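Local coordinates for protein ribonucleoside triphosphate reductase (Lactobacillus leichmannii, PDB 1L1L) that catalyses the B12-dependent reduction of ribonucleoside triphosphates to deoxyribonucleoside triphosphates, working as an allosterically regulated monomer, at residues I5-E10 with E80-L85; D63-D68 with Q76-E81; Y446-T451 with L536-S541. One frame throughout, in Å; residues are numbered along the deposited sequence.

Interaction 1: residues I5-E10 with E80-L85; sequences ISLSAE and EEAERL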
ATOM      1  N   ILE A   5      28.490  -5.284   3.155  1.00 46.09           N
ATOM      2  CA  ILE A   5      28.152  -5.679   4.515  1.00 45.46           C
ATOM      3  C   ILE A   5      27.356  -6.974   4.499  1.00 45.45           C
ATOM      4  O   ILE A   5      26.491  -7.170   3.645  1.00 45.50           O
ATOM      5  CB  ILE A   5      27.310  -4.593   5.214  1.00 45.18           C
ATOM      6  CG1 ILE A   5      28.041  -3.247   5.154  1.00 45.88           C
ATOM      7  CG2 ILE A   5      27.025  -4.993   6.651  1.00 45.06           C
ATOM      8  CD1 ILE A   5      29.418  -3.239   5.823  1.00 45.62           C
ATOM      9  N   SER A   6      27.650  -7.863   5.439  1.00 44.97           N
ATOM     10  CA  SER A   6      26.941  -9.132   5.512  1.00 44.79           C
ATOM     11  C   SER A   6      26.944  -9.693   6.925  1.00 43.97           C
ATOM     12  O   SER A   6      27.760  -9.297   7.763  1.00 43.63           O
ATOM     13  CB  SER A   6      27.561 -10.144   4.547  1.00 45.72           C
ATOM     14  OG  SER A   6      28.949 -10.290   4.778  1.00 47.87           O
ATOM     15  N   LEU A   7      26.009 -10.603   7.179  1.00 42.64           N
ATOM     16  CA  LEU A   7      25.871 -11.243   8.474  1.00 41.93           C
ATOM     17  C   LEU A   7      26.469 -12.646   8.364  1.00 41.60           C
ATOM     18  O   LEU A   7      26.291 -13.329   7.356  1.00 41.22           O
ATOM     19  CB  LEU A   7      24.390 -11.303   8.871  1.00 41.92           C
ATOM     20  CG  LEU A   7      23.705  -9.933   9.018  1.00 42.08           C
ATOM     21  CD1 LEU A   7      22.195 -10.099   9.129  1.00 40.66           C
ATOM     22  CD2 LEU A   7      24.255  -9.209  10.248  1.00 40.40           C
ATOM     23  N   SER A   8      27.196 -13.064   9.394  1.00 40.99           N
ATOM     24  CA  SER A   8      27.834 -14.373   9.384  1.00 40.53           C
ATOM     25  C   SER A   8      26.911 -15.449   9.915  1.00 40.36           C
ATOM     26  O   SER A   8      26.002 -15.169  10.699  1.00 40.65           O
ATOM     27  CB  SER A   8      29.101 -14.341  10.236  1.00 39.67           C
ATOM     28  OG  SER A   8      28.770 -14.128  11.595  1.00 39.80           O
ATOM     29  N   ALA A   9      27.156 -16.687   9.498  1.00 40.89           N
ATOM     30  CA  ALA A   9      26.349 -17.814   9.946  1.00 41.02           C
ATOM     31  C   ALA A   9      26.467 -17.940  11.457  1.00 41.20           C
ATOM     32  O   ALA A   9      25.502 -18.275  12.150  1.00 41.18           O
ATOM     33  CB  ALA A   9      26.823 -19.095   9.277  1.00 40.57           C
ATOM     34  N   GLU A  10      27.664 -17.661  11.962  1.00 41.87           N
ATOM     35  CA  GLU A  10      27.930 -17.740  13.392  1.00 41.84           C
ATOM     36  C   GLU A  10      27.014 -16.804  14.161  1.00 41.22           C
ATOM     37  O   GLU A  10      26.499 -17.154  15.221  1.00 40.42           O
ATOM     38  CB  GLU A  10      29.394 -17.383  13.673  1.00 43.52           C
ATOM     39  CG  GLU A  10      29.806 -17.576  15.122  1.00 45.63           C
ATOM     40  CD  GLU A  10      31.286 -17.310  15.354  1.00 46.29           C
ATOM     41  OE1 GLU A  10      32.125 -17.994  14.723  1.00 47.57           O
ATOM     42  OE2 GLU A  10      31.609 -16.420  16.169  1.00 47.50           O
ATOM     43  N   GLU A  80      27.619  -4.079  12.673  1.00 37.61           N
ATOM     44  CA  GLU A  80      26.974  -4.198  13.978  1.00 37.84           C
ATOM     45  C   GLU A  80      25.546  -3.645  13.964  1.00 36.96           C
ATOM     46  O   GLU A  80      24.665  -4.157  14.663  1.00 36.09           O
ATOM     47  CB  GLU A  80      27.802  -3.491  15.059  1.00 39.11           C
ATOM     48  CG  GLU A  80      28.895  -4.383  15.663  1.00 41.46           C
ATOM     49  CD  GLU A  80      29.863  -3.626  16.565  1.00 44.47           C
ATOM     50  OE1 GLU A  80      29.403  -2.872  17.455  1.00 45.20           O
ATOM     51  OE2 GLU A  80      31.094  -3.798  16.388  1.00 45.56           O
ATOM     52  N   GLU A  81      25.316  -2.597  13.183  1.00 35.94           N
ATOM     53  CA  GLU A  81      23.977  -2.021  13.113  1.00 36.12           C
ATOM     54  C   GLU A  81      23.060  -3.057  12.468  1.00 34.77           C
ATOM     55  O   GLU A  81      21.920  -3.244  12.888  1.00 36.03           O
ATOM     56  CB  GLU A  81      23.971  -0.754  12.264  1.00 36.49           C
ATOM     57  CG  GLU A  81      22.684   0.045  12.402  1.00 37.35           C
ATOM     58  CD  GLU A  81      22.612   1.216  11.445  1.00 38.82           C
ATOM     59  OE1 GLU A  81      23.665   1.835  11.173  1.00 38.04           O
ATOM     60  OE2 GLU A  81      21.492   1.526  10.968  1.00 38.34           O
ATOM     61  N   ALA A  82      23.578  -3.723  11.444  1.00 34.08           N
ATOM     62  CA  ALA A  82      22.842  -4.749  10.718  1.00 33.65           C
ATOM     63  C   ALA A  82      22.523  -5.927  11.632  1.00 34.21           C
ATOM     64  O   ALA A  82      21.474  -6.559  11.510  1.00 32.00           O
ATOM     65  CB  ALA A  82      23.658  -5.223   9.528  1.00 33.37           C
ATOM     66  N   GLU A  83      23.442  -6.231  12.549  1.00 32.80           N
ATOM     67  CA  GLU A  83      23.227  -7.335  13.466  1.00 32.76           C
ATOM     68  C   GLU A  83      22.103  -6.991  14.434  1.00 32.25           C
ATOM     69  O   GLU A  83      21.309  -7.852  14.792  1.00 32.36           O
ATOM     70  CB  GLU A  83      24.522  -7.659  14.231  1.00 33.61           C
ATOM     71  CG  GLU A  83      25.672  -8.026  13.325  1.00 33.62           C
ATOM     72  CD  GLU A  83      26.896  -8.498  14.099  1.00 36.02           C
ATOM     73  OE1 GLU A  83      27.081  -8.021  15.243  1.00 35.01           O
ATOM     74  OE2 GLU A  83      27.659  -9.330  13.551  1.00 34.57           O
ATOM     75  N   ARG A  84      22.032  -5.732  14.860  1.00 32.14           N
ATOM     76  CA  ARG A  84      20.962  -5.307  15.763  1.00 32.88           C
ATOM     77  C   ARG A  84      19.644  -5.375  14.981  1.00 32.56           C
ATOM     78  O   ARG A  84      18.618  -5.850  15.474  1.00 31.14           O
ATOM     79  CB  ARG A  84      21.180  -3.862  16.217  1.00 34.95           C
ATOM     80  CG  ARG A  84      22.175  -3.651  17.343  1.00 37.67           C
ATOM     81  CD  ARG A  84      22.271  -2.156  17.655  1.00 40.04           C
ATOM     82  NE  ARG A  84      23.084  -1.459  16.661  1.00 43.52           N
ATOM     83  CZ  ARG A  84      23.115  -0.137  16.502  1.00 44.43           C
ATOM     84  NH1 ARG A  84      22.367   0.649  17.271  1.00 45.98           N
ATOM     85  NH2 ARG A  84      23.908   0.397  15.582  1.00 44.63           N
ATOM     86  N   LEU A  85      19.702  -4.888  13.750  1.00 32.73           N
ATOM     87  CA  LEU A  85      18.536  -4.868  12.879  1.00 34.29           C
ATOM     88  C   LEU A  85      18.029  -6.299  12.731  1.00 33.82           C
ATOM     89  O   LEU A  85      16.849  -6.563  12.939  1.00 34.83           O
ATOM     90  CB  LEU A  85      18.928  -4.273  11.530  1.00 35.20           C
ATOM     91  CG  LEU A  85      17.856  -3.631  10.646  1.00 36.05           C
ATOM     92  CD1 LEU A  85      17.037  -2.628  11.442  1.00 35.81           C
ATOM     93  CD2 LEU A  85      18.543  -2.959   9.463  1.00 36.07           C
TER
HETATM   94  O   HOH W   1      27.949 -11.022  11.410  1.00 43.89           O
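L7 meets E83 at CG, short of the flat carboxylate: the leucine methyl CD2 lies 3.6 Å from E83 CG, on the aliphatic part of the glutamate. The carboxylate is reached through water instead. Water 1 donates to E83 OE2 at 2.7 Å and accepts from S8 N at 3.0 Å, so one bridge ties the backbone of the N-terminal loop to a helix side chain. The guanidinium of R84 takes no part across the contact; it carries E80 O at its edge, in its plane, within its own helix.

Apart from the water bridge the direct contact is apolar. L7 leaves its backbone pointing neither at the helix nor away from it, and its end then turns inward, bringing CD2 over the A82–E83 part of the helix backbone (4.0 Å to A82 C) and to 4.1 Å from A82 CB. E83 has CG anti to its carbonyl carbon (chi1 -59°) and is extended beyond, so it runs past L7 in the opposite direction and delivers its carboxylate toward S8. I5 adds a looser touch, CG2 to A82 CB at 4.4 Å. The closest CA approach of the two segments is 6.9 Å, between L7 CA and E83 CA.

S8 also starts the next element: it is the N-cap of helix 9-18, its OG accepting from F11 N. The main chain of 5-7 is also fastened by helix 48-60, where E57 takes L7 N and K53 holds L7 O, while V56 touches both L7 and A82. The lead-in to helix 9-18 is thus laid along helices 48-60 and 72-90, and helix 436-450 packs against E81 and L85 of the latter.

Interaction 2: residues D63-D68 with Q76-E81; sequences DPRLQD and QSLTEE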
ATOM      1  N   ASP A  63      23.591   2.129   2.199  1.00 37.43           N
ATOM      2  CA  ASP A  63      24.253   3.302   2.767  1.00 38.39           C
ATOM      3  C   ASP A  63      25.211   3.832   1.699  1.00 38.43           C
ATOM      4  O   ASP A  63      26.078   3.111   1.213  1.00 39.03           O
ATOM      5  CB  ASP A  63      25.022   2.945   4.048  1.00 38.09           C
ATOM      6  CG  ASP A  63      25.537   4.179   4.778  1.00 37.22           C
ATOM      7  OD1 ASP A  63      26.283   4.966   4.160  1.00 38.06           O
ATOM      8  OD2 ASP A  63      25.190   4.370   5.962  1.00 36.80           O
ATOM      9  N   PRO A  64      25.049   5.103   1.314  1.00 39.22           N
ATOM     10  CA  PRO A  64      25.885   5.741   0.293  1.00 40.16           C
ATOM     11  C   PRO A  64      27.387   5.814   0.596  1.00 41.10           C
ATOM     12  O   PRO A  64      28.203   5.827  -0.324  1.00 41.78           O
ATOM     13  CB  PRO A  64      25.252   7.121   0.158  1.00 39.04           C
ATOM     14  CG  PRO A  64      24.803   7.404   1.548  1.00 39.22           C
ATOM     15  CD  PRO A  64      24.176   6.096   1.969  1.00 38.97           C
ATOM     16  N   ARG A  65      27.743   5.870   1.876  1.00 42.14           N
ATOM     17  CA  ARG A  65      29.148   5.948   2.272  1.00 43.24           C
ATOM     18  C   ARG A  65      29.908   4.720   1.789  1.00 44.47           C
ATOM     19  O   ARG A  65      31.091   4.802   1.463  1.00 44.60           O
ATOM     20  CB  ARG A  65      29.258   6.073   3.793  1.00 42.56           C
ATOM     21  CG  ARG A  65      28.860   7.430   4.323  1.00 42.24           C
ATOM     22  CD  ARG A  65      28.843   7.440   5.834  1.00 42.61           C
ATOM     23  NE  ARG A  65      27.838   6.532   6.381  1.00 42.81           N
ATOM     24  CZ  ARG A  65      27.653   6.324   7.680  1.00 42.48           C
ATOM     25  NH1 ARG A  65      28.407   6.958   8.570  1.00 42.36           N
ATOM     26  NH2 ARG A  65      26.712   5.492   8.094  1.00 42.21           N
ATOM     27  N   LEU A  66      29.219   3.583   1.737  1.00 45.49           N
ATOM     28  CA  LEU A  66      29.825   2.334   1.283  1.00 47.09           C
ATOM     29  C   LEU A  66      30.221   2.416  -0.189  1.00 48.34           C
ATOM     30  O   LEU A  66      30.797   1.478  -0.739  1.00 48.43           O
ATOM     31  CB  LEU A  66      28.853   1.166   1.479  1.00 46.54           C
ATOM     32  CG  LEU A  66      28.500   0.748   2.908  1.00 47.22           C
ATOM     33  CD1 LEU A  66      27.357  -0.274   2.868  1.00 46.65           C
ATOM     34  CD2 LEU A  66      29.731   0.166   3.598  1.00 46.66           C
ATOM     35  N   GLN A  67      29.902   3.536  -0.824  1.00 50.42           N
ATOM     36  CA  GLN A  67      30.226   3.729  -2.231  1.00 52.46           C
ATOM     37  C   GLN A  67      31.560   4.447  -2.404  1.00 53.18           C
ATOM     38  O   GLN A  67      32.158   4.422  -3.481  1.00 53.27           O
ATOM     39  CB  GLN A  67      29.122   4.540  -2.908  1.00 53.81           C
ATOM     40  CG  GLN A  67      27.735   3.935  -2.758  1.00 55.50           C
ATOM     41  CD  GLN A  67      27.662   2.518  -3.292  1.00 56.46           C
ATOM     42  OE1 GLN A  67      27.976   2.265  -4.453  1.00 57.36           O
ATOM     43  NE2 GLN A  67      27.243   1.585  -2.443  1.00 57.16           N
ATOM     44  N   ASP A  68      32.023   5.082  -1.332  1.00 54.03           N
ATOM     45  CA  ASP A  68      33.274   5.836  -1.357  1.00 54.91           C
ATOM     46  C   ASP A  68      34.360   5.224  -0.469  1.00 54.19           C
ATOM     47  O   ASP A  68      34.554   5.660   0.670  1.00 53.79           O
ATOM     48  CB  ASP A  68      32.996   7.269  -0.911  1.00 56.67           C
ATOM     49  CG  ASP A  68      31.850   7.900  -1.675  1.00 58.67           C
ATOM     50  OD1 ASP A  68      32.001   8.110  -2.901  1.00 59.80           O
ATOM     51  OD2 ASP A  68      30.796   8.177  -1.054  1.00 59.55           O
ATOM     52  N   GLN A  76      32.496  -1.974   9.888  1.00 40.88           N
ATOM     53  CA  GLN A  76      32.224  -2.759  11.085  1.00 40.63           C
ATOM     54  C   GLN A  76      31.058  -2.167  11.858  1.00 40.14           C
ATOM     55  O   GLN A  76      30.274  -2.892  12.472  1.00 39.69           O
ATOM     56  CB  GLN A  76      33.458  -2.811  11.992  1.00 40.80           C
ATOM     57  CG  GLN A  76      33.257  -3.600  13.281  1.00 41.11           C
ATOM     58  CD  GLN A  76      32.717  -5.005  13.041  1.00 41.43           C
ATOM     59  OE1 GLN A  76      33.074  -5.671  12.063  1.00 41.61           O
ATOM     60  NE2 GLN A  76      31.860  -5.466  13.945  1.00 41.96           N
ATOM     61  N   SER A  77      30.960  -0.841  11.837  1.00 39.09           N
ATOM     62  CA  SER A  77      29.886  -0.138  12.524  1.00 39.35           C
ATOM     63  C   SER A  77      28.566  -0.522  11.850  1.00 39.04           C
ATOM     64  O   SER A  77      27.572  -0.814  12.520  1.00 38.77           O
ATOM     65  CB  SER A  77      30.102   1.374  12.423  1.00 39.68           C
ATOM     66  OG  SER A  77      29.173   2.084  13.224  1.00 40.53           O
ATOM     67  N   LEU A  78      28.578  -0.516  10.521  1.00 38.80           N
ATOM     68  CA  LEU A  78      27.404  -0.873   9.739  1.00 38.66           C
ATOM     69  C   LEU A  78      27.066  -2.336   9.964  1.00 38.66           C
ATOM     70  O   LEU A  78      25.893  -2.702  10.057  1.00 38.57           O
ATOM     71  CB  LEU A  78      27.661  -0.622   8.258  1.00 38.59           C
ATOM     72  CG  LEU A  78      27.583   0.842   7.830  1.00 38.55           C
ATOM     73  CD1 LEU A  78      27.800   0.931   6.330  1.00 38.69           C
ATOM     74  CD2 LEU A  78      26.226   1.424   8.217  1.00 38.64           C
ATOM     75  N   THR A  79      28.097  -3.171  10.063  1.00 38.09           N
ATOM     76  CA  THR A  79      27.877  -4.587  10.297  1.00 37.70           C
ATOM     77  C   THR A  79      27.161  -4.770  11.633  1.00 38.08           C
ATOM     78  O   THR A  79      26.187  -5.520  11.721  1.00 38.49           O
ATOM     79  CB  THR A  79      29.206  -5.382  10.287  1.00 36.77           C
ATOM     80  OG1 THR A  79      29.780  -5.335   8.973  1.00 35.33           O
ATOM     81  CG2 THR A  79      28.956  -6.843  10.653  1.00 37.10           C
ATOM     82  N   GLU A  80      27.619  -4.079  12.673  1.00 37.61           N
ATOM     83  CA  GLU A  80      26.974  -4.198  13.978  1.00 37.84           C
ATOM     84  C   GLU A  80      25.546  -3.645  13.964  1.00 36.96           C
ATOM     85  O   GLU A  80      24.665  -4.157  14.663  1.00 36.09           O
ATOM     86  CB  GLU A  80      27.802  -3.491  15.059  1.00 39.11           C
ATOM     87  CG  GLU A  80      28.895  -4.383  15.663  1.00 41.46           C
ATOM     88  CD  GLU A  80      29.863  -3.626  16.565  1.00 44.47           C
ATOM     89  OE1 GLU A  80      29.403  -2.872  17.455  1.00 45.20           O
ATOM     90  OE2 GLU A  80      31.094  -3.798  16.388  1.00 45.56           O
ATOM     91  N   GLU A  81      25.316  -2.597  13.183  1.00 35.94           N
ATOM     92  CA  GLU A  81      23.977  -2.021  13.113  1.00 36.12           C
ATOM     93  C   GLU A  81      23.060  -3.057  12.468  1.00 34.77           C
ATOM     94  O   GLU A  81      21.920  -3.244  12.888  1.00 36.03           O
ATOM     95  CB  GLU A  81      23.971  -0.754  12.264  1.00 36.49           C
ATOM     96  CG  GLU A  81      22.684   0.045  12.402  1.00 37.35           C
ATOM     97  CD  GLU A  81      22.612   1.216  11.445  1.00 38.82           C
ATOM     98  OE1 GLU A  81      23.665   1.835  11.173  1.00 38.04           O
ATOM     99  OE2 GLU A  81      21.492   1.526  10.968  1.00 38.34           O
TER
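Van der Waals contact between L66 and L78 supplies the tightest part of the geometry. The two leucines reach toward each other tip to tip, and L78 CD1 approaches L66 CD2 to 3.4 Å and L66 CG to 3.5 Å, both shorter than usual carbon contacts. Both leucines hold CG anti to the carbonyl carbon, which aims each branch across the gap between 3-10 turn and helix. The other L78 methyl, CD2, sits against polar groups: it is 3.9 Å from D63 OD2 and 4.1 Å from R65 NH2, so the paired charges form part of the wall around this buried leucine.

The ionic part lies wholly within 63-68. R65 grips D63 side-on, NE to OD1 and NH2 to OD2, the second a salt bridge of 2.8 Å. Both bonds are nearly straight (171° and 169°) and lie in the guanidinium plane, although the nitrogens meet the syn sides of the carboxylate well out of its own plane. This pairing fixes how the guanidinium is rotated beside L78. D63 OD2 has a further partner in Y532 OH, and R65 also touches helix 512-536.

A backbone-to-side-chain hydrogen bond completes the set: R65 N donates to D63 OD1 at 2.9 Å, giving that oxygen two donors from one residue. D63 CG lies anti to its backbone N (chi1 -171°), which leaves the carboxylate placed to receive the amide two residues on. That is an Asx turn, here opening the 3-10 segment 64-67 in the connection between helices 48-60 and 72-90, with L78 of the second helix packed against the turn.

Interaction 3: residues Y446-T451 with L536-S541; sequences YAKRVT and LGCNES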
ATOM      1  N   TYR A 446      16.758   2.745   8.698  1.00 26.51           N
ATOM      2  CA  TYR A 446      16.435   1.752   7.679  1.00 26.72           C
ATOM      3  C   TYR A 446      15.761   2.507   6.547  1.00 26.43           C
ATOM      4  O   TYR A 446      16.181   2.436   5.398  1.00 25.51           O
ATOM      5  CB  TYR A 446      15.477   0.693   8.246  1.00 27.95           C
ATOM      6  CG  TYR A 446      15.065  -0.395   7.267  1.00 29.84           C
ATOM      7  CD1 TYR A 446      14.150  -0.140   6.239  1.00 31.71           C
ATOM      8  CD2 TYR A 446      15.620  -1.673   7.348  1.00 31.77           C
ATOM      9  CE1 TYR A 446      13.806  -1.136   5.314  1.00 32.94           C
ATOM     10  CE2 TYR A 446      15.283  -2.668   6.432  1.00 32.16           C
ATOM     11  CZ  TYR A 446      14.382  -2.396   5.420  1.00 33.62           C
ATOM     12  OH  TYR A 446      14.077  -3.390   4.510  1.00 36.11           O
ATOM     13  N   ALA A 447      14.728   3.257   6.909  1.00 27.78           N
ATOM     14  CA  ALA A 447      13.960   4.037   5.937  1.00 28.83           C
ATOM     15  C   ALA A 447      14.850   5.032   5.201  1.00 29.54           C
ATOM     16  O   ALA A 447      14.836   5.104   3.970  1.00 29.40           O
ATOM     17  CB  ALA A 447      12.827   4.770   6.647  1.00 28.78           C
ATOM     18  N   LYS A 448      15.630   5.794   5.961  1.00 30.20           N
ATOM     19  CA  LYS A 448      16.515   6.786   5.372  1.00 30.18           C
ATOM     20  C   LYS A 448      17.363   6.179   4.263  1.00 29.68           C
ATOM     21  O   LYS A 448      17.589   6.805   3.228  1.00 30.19           O
ATOM     22  CB  LYS A 448      17.437   7.381   6.437  1.00 31.43           C
ATOM     23  CG  LYS A 448      18.071   8.691   6.013  1.00 31.45           C
ATOM     24  CD  LYS A 448      17.060   9.829   6.138  1.00 32.13           C
ATOM     25  CE  LYS A 448      17.612  11.128   5.593  1.00 30.90           C
ATOM     26  NZ  LYS A 448      16.773  12.277   6.014  1.00 32.31           N
ATOM     27  N   ARG A 449      17.848   4.962   4.481  1.00 29.85           N
ATOM     28  CA  ARG A 449      18.674   4.311   3.478  1.00 29.91           C
ATOM     29  C   ARG A 449      17.908   4.012   2.192  1.00 31.09           C
ATOM     30  O   ARG A 449      18.419   4.222   1.087  1.00 30.20           O
ATOM     31  CB  ARG A 449      19.299   3.036   4.046  1.00 29.61           C
ATOM     32  CG  ARG A 449      20.584   3.304   4.876  1.00 29.68           C
ATOM     33  CD  ARG A 449      21.378   2.009   5.134  1.00 27.58           C
ATOM     34  NE  ARG A 449      20.672   1.083   6.022  1.00 27.92           N
ATOM     35  CZ  ARG A 449      20.542   1.239   7.333  1.00 27.72           C
ATOM     36  NH1 ARG A 449      21.075   2.294   7.944  1.00 29.01           N
ATOM     37  NH2 ARG A 449      19.874   0.339   8.041  1.00 28.39           N
ATOM     38  N   VAL A 450      16.675   3.532   2.328  1.00 30.83           N
ATOM     39  CA  VAL A 450      15.879   3.235   1.147  1.00 31.86           C
ATOM     40  C   VAL A 450      15.876   4.445   0.199  1.00 32.48           C
ATOM     41  O   VAL A 450      15.873   4.284  -1.022  1.00 33.94           O
ATOM     42  CB  VAL A 450      14.423   2.864   1.546  1.00 32.08           C
ATOM     43  CG1 VAL A 450      13.539   2.761   0.313  1.00 32.57           C
ATOM     44  CG2 VAL A 450      14.418   1.541   2.288  1.00 32.21           C
ATOM     45  N   THR A 451      15.902   5.652   0.755  1.00 33.88           N
ATOM     46  CA  THR A 451      15.895   6.859  -0.075  1.00 34.89           C
ATOM     47  C   THR A 451      17.127   7.021  -0.972  1.00 35.78           C
ATOM     48  O   THR A 451      17.182   7.940  -1.793  1.00 35.27           O
ATOM     49  CB  THR A 451      15.741   8.141   0.771  1.00 35.48           C
ATOM     50  OG1 THR A 451      16.958   8.410   1.482  1.00 36.08           O
ATOM     51  CG2 THR A 451      14.605   7.991   1.755  1.00 35.14           C
ATOM     52  N   LEU A 536      25.559  11.387   6.845  1.00 42.34           N
ATOM     53  CA  LEU A 536      25.469  11.138   5.413  1.00 42.19           C
ATOM     54  C   LEU A 536      25.613  12.412   4.594  1.00 41.83           C
ATOM     55  O   LEU A 536      26.001  12.369   3.425  1.00 41.82           O
ATOM     56  CB  LEU A 536      24.133  10.471   5.081  1.00 42.10           C
ATOM     57  CG  LEU A 536      23.930   9.081   5.675  1.00 42.15           C
ATOM     58  CD1 LEU A 536      22.599   8.521   5.196  1.00 42.20           C
ATOM     59  CD2 LEU A 536      25.073   8.176   5.246  1.00 42.58           C
ATOM     60  N   GLY A 537      25.290  13.540   5.213  1.00 41.84           N
ATOM     61  CA  GLY A 537      25.386  14.813   4.525  1.00 41.62           C
ATOM     62  C   GLY A 537      24.226  15.103   3.588  1.00 41.20           C
ATOM     63  O   GLY A 537      24.380  15.866   2.635  1.00 42.06           O
ATOM     64  N   CYS A 538      23.065  14.505   3.849  1.00 40.46           N
ATOM     65  CA  CYS A 538      21.881  14.724   3.008  1.00 39.72           C
ATOM     66  C   CYS A 538      20.877  15.581   3.761  1.00 39.31           C
ATOM     67  O   CYS A 538      21.118  15.976   4.897  1.00 39.45           O
ATOM     68  CB  CYS A 538      21.214  13.393   2.666  1.00 39.29           C
ATOM     69  SG  CYS A 538      20.422  12.614   4.105  1.00 39.84           S
ATOM     70  N   ASN A 539      19.738  15.855   3.131  1.00 38.72           N
ATOM     71  CA  ASN A 539      18.692  16.649   3.761  1.00 37.71           C
ATOM     72  C   ASN A 539      17.990  15.836   4.838  1.00 36.90           C
ATOM     73  O   ASN A 539      17.935  14.609   4.760  1.00 35.78           O
ATOM     74  CB  ASN A 539      17.669  17.088   2.717  1.00 38.89           C
ATOM     75  CG  ASN A 539      18.247  18.057   1.721  1.00 40.32           C
ATOM     76  OD1 ASN A 539      18.678  19.145   2.091  1.00 40.80           O
ATOM     77  ND2 ASN A 539      18.270  17.668   0.448  1.00 40.54           N
ATOM     78  N   GLU A 540      17.465  16.521   5.846  1.00 35.96           N
ATOM     79  CA  GLU A 540      16.756  15.846   6.923  1.00 36.69           C
ATOM     80  C   GLU A 540      15.364  15.537   6.390  1.00 35.92           C
ATOM     81  O   GLU A 540      14.843  16.289   5.574  1.00 35.88           O
ATOM     82  CB  GLU A 540      16.663  16.754   8.151  1.00 38.62           C
ATOM     83  CG  GLU A 540      18.007  17.333   8.580  1.00 41.01           C
ATOM     84  CD  GLU A 540      17.966  17.990   9.948  1.00 42.99           C
ATOM     85  OE1 GLU A 540      16.960  18.665  10.259  1.00 44.41           O
ATOM     86  OE2 GLU A 540      18.954  17.847  10.713  1.00 44.58           O
ATOM     87  N   SER A 541      14.776  14.431   6.834  1.00 34.84           N
ATOM     88  CA  SER A 541      13.438  14.033   6.393  1.00 33.63           C
ATOM     89  C   SER A 541      12.391  15.122   6.637  1.00 32.16           C
ATOM     90  O   SER A 541      12.241  15.594   7.761  1.00 32.30           O
ATOM     91  CB  SER A 541      13.017  12.757   7.125  1.00 33.62           C
ATOM     92  OG  SER A 541      13.896  11.695   6.820  1.00 35.06           O
TER
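K448 carries nearly all the close packing here, lying between C538 and S541 with its amine over the 539-541 backbone. Its CG is anti to the backbone N and the chain bends at chi2 (77°) before extending, which carries it from helix 436-450 to the loop. CE rests 3.5 Å from C538 SG. At the end of the chain NZ donates to N539 O at 2.9 Å; the C=O...N angle is 143° and the nitrogen lies in the carbonyl plane, on a lone pair. S541 OG stands 3.0 Å from NZ and 3.7 Å from K448 CD, on the other side of the lysine chain from C538 SG.

The strongest partner of the ammonium lies outside both segments: D529 OD1 of helix 512-536 forms a salt bridge with it. The same carboxylate oxygen bonds S541 OG, which also meets R468 O. The buried lysine charge is thus probably stabilised by one acid and a backbone carbonyl together.

Away from this point the fit loosens. L536 points at the 446-451 helix but its CD1 stays 4.6 Å from K448 CG. Exposed E540 starts away from that helix, and its side chain touches D529, Q530 and S533. N539 ND2 bonds Q465 O, while its backbone O separately accepts from K448 NZ.

The loop begins with a Schellman motif that ends helix 512-536: G537, with phi 79°, is the C-prime residue, and C538 N turns back to S533 O. A lysine from the neighbouring helix ties the chain leaving this C-cap to the helix it has just left, on the way to strand 545-546.

Overall arrangement
Interactions 1 and 2 use successive turns of helix 72-90 and touch each other, I5 CG1 lying 3.8 Å from L66 CD1. Interaction 1 is mostly buried; 2 and 3 are only partly so. Hydrocarbon dominates 1, helped by a water; 2 sets leucines beside an ion pair internal to one segment; in 3 a charged lysine itself crosses. Although 3 uses other helices, E81 joins it to the first two through a salt bridge from E81 OE2 to R449 NH1, and L536 packs on R65 and D63. The three therefore form a continuous series, from the N-terminal loop, through helix 72-90 and helix 436-450, to the end of helix 512-536.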